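Local coordinates for hyaluronidase (Streptomyces koganeiensis, PDB 4UFQ), which degrades hyaluronan, probably by cleaving its hexosaminidic linkages, and probably works as a trimer of intertwined chains, at the interface of chains A and B. Sequence-based numbering; all coordinates share one arbitrary frame. Chains: chain A/B, Hyaluronidase.

The interface of chains A and B. Residues chain A 55-57; chain B 38, 40-43.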
loop_
_atom_site.group_PDB
_atom_site.type_symbol
_atom_site.label_atom_id
_atom_site.label_comp_id
_atom_site.label_asym_id
_atom_site.label_seq_id
_atom_site.Cartn_x
_atom_site.Cartn_y
_atom_site.Cartn_z
ATOM N N ASN A 55 -1.866 9.456 -20.784
ATOM C CA ASN A 55 -2.089 10.618 -19.943
ATOM C C ASN A 55 -3.593 10.805 -19.741
ATOM O O ASN A 55 -4.301 11.123 -20.702
ATOM C CB ASN A 55 -1.465 11.845 -20.619
ATOM C CG ASN A 55 -1.578 13.094 -19.786
ATOM O OD1 ASN A 55 -1.497 13.052 -18.559
ATOM N ND2 ASN A 55 -1.773 14.231 -20.456
ATOM N N VAL A 56 -4.075 10.603 -18.512
ATOM C CA VAL A 56 -5.502 10.647 -18.199
ATOM C C VAL A 56 -5.783 11.762 -17.200
ATOM O O VAL A 56 -5.140 11.827 -16.151
ATOM C CB VAL A 56 -5.997 9.287 -17.651
ATOM C CG1 VAL A 56 -7.489 9.317 -17.342
ATOM C CG2 VAL A 56 -5.671 8.165 -18.641
ATOM N N ILE A 57 -6.734 12.635 -17.533
ATOM C CA ILE A 57 -7.039 13.820 -16.736
ATOM C C ILE A 57 -8.542 13.962 -16.608
ATOM O O ILE A 57 -9.274 13.812 -17.598
ATOM C CB ILE A 57 -6.546 15.120 -17.415
ATOM C CG1 ILE A 57 -5.105 14.995 -17.904
ATOM C CG2 ILE A 57 -6.676 16.302 -16.461
ATOM C CD1 ILE A 57 -4.939 15.408 -19.359
ATOM N N HIS B 38 3.032 12.396 -25.986
ATOM C CA HIS B 38 2.504 11.172 -25.382
ATOM C C HIS B 38 1.938 10.300 -26.493
ATOM O O HIS B 38 1.724 10.786 -27.605
ATOM C CB HIS B 38 1.366 11.461 -24.398
ATOM C CG HIS B 38 1.681 12.493 -23.360
ATOM N ND1 HIS B 38 2.776 12.411 -22.527
ATOM C CD2 HIS B 38 1.014 13.613 -22.994
ATOM C CE1 HIS B 38 2.785 13.452 -21.712
ATOM N NE2 HIS B 38 1.724 14.191 -21.970
ATOM N N ALA B 40 -1.049 8.718 -26.037
ATOM C CA ALA B 40 -2.478 8.985 -25.923
ATOM C C ALA B 40 -2.810 9.892 -24.749
ATOM O O ALA B 40 -2.248 9.742 -23.663
ATOM C CB ALA B 40 -3.241 7.677 -25.786
ATOM N N THR B 41 -3.740 10.815 -24.972
ATOM C CA THR B 41 -4.319 11.612 -23.899
ATOM C C THR B 41 -5.832 11.416 -23.881
ATOM O O THR B 41 -6.488 11.516 -24.927
ATOM C CB THR B 41 -3.973 13.116 -24.055
ATOM O OG1 THR B 41 -2.552 13.293 -23.946
ATOM C CG2 THR B 41 -4.661 13.961 -22.997
ATOM N N ILE B 42 -6.366 11.120 -22.697
ATOM C CA ILE B 42 -7.801 10.984 -22.472
ATOM C C ILE B 42 -8.200 11.988 -21.396
ATOM O O ILE B 42 -7.663 11.964 -20.285
ATOM C CB ILE B 42 -8.189 9.542 -22.061
ATOM C CG1 ILE B 42 -7.800 8.551 -23.166
ATOM C CG2 ILE B 42 -9.680 9.454 -21.755
ATOM C CD1 ILE B 42 -8.100 7.084 -22.834
ATOM N N TYR B 43 -9.137 12.867 -21.738
ATOM C CA TYR B 43 -9.424 14.056 -20.952
ATOM C C TYR B 43 -10.927 14.246 -20.780
ATOM O O TYR B 43 -11.661 14.375 -21.762
ATOM C CB TYR B 43 -8.830 15.267 -21.681
ATOM C CG TYR B 43 -8.975 16.596 -20.974
ATOM C CD1 TYR B 43 -9.275 16.668 -19.620
ATOM C CD2 TYR B 43 -8.819 17.785 -21.674
ATOM C CE1 TYR B 43 -9.406 17.885 -18.985
ATOM C CE2 TYR B 43 -8.949 19.005 -21.048
ATOM C CZ TYR B 43 -9.246 19.053 -19.705
ATOM O OH TYR B 43 -9.375 20.278 -19.085
#
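A:Asn55 to A:Ile57, in strand 54-58, pair in parallel with B:Thr41 to B:Tyr43, in strand 40-44. The chains interleave strand beside strand, as in the triple-stranded beta-helix of HylP-type hyaluronidases; the trimer is probably the working form, and the interleaving suggests that the chains depend on each other to fold. The backbone seam is the tight part. A:Asn55 N donates to B:Ala40 O at 2.9 Å, and B:Ile42 N returns a bond of like length to A:Asn55 O. A:Ile57 N reaches B:Ile42 O at 3.0 Å. Side-chain packing on one face is looser. A chi1 of -177°, which sets CG opposite the backbone N, lays the A:Asn55 side chain alongside B:Thr41, both pointing the same way; amide nitrogen ND2 and hydroxyl OG1 stay 3.7 Å apart. Its CB lies over the rim of one face of the B:His38 imidazole, 3.9 Å from CD2, while amide and ring planes are turned 50° apart. Cutting A:Asn55 back to an alanine would spare the backbone ladder and the CB contact, but would probably leave a gap beside B:Thr41 OG1 and B:His38 NE2. Farther along, A:Ile57 CD1 bears on B:Thr41 CG2, whereas CG2 turns to the phenol ring of B:Tyr43. On the opposite face A:Val56 hides little surface, its CG1 4.0 Å from B:Ile42 O. The B:Tyr43 ring sets its edge to the A:Ile57 carbonyl, with O in the ring plane and 3.5 Å from B:Tyr43 CD1.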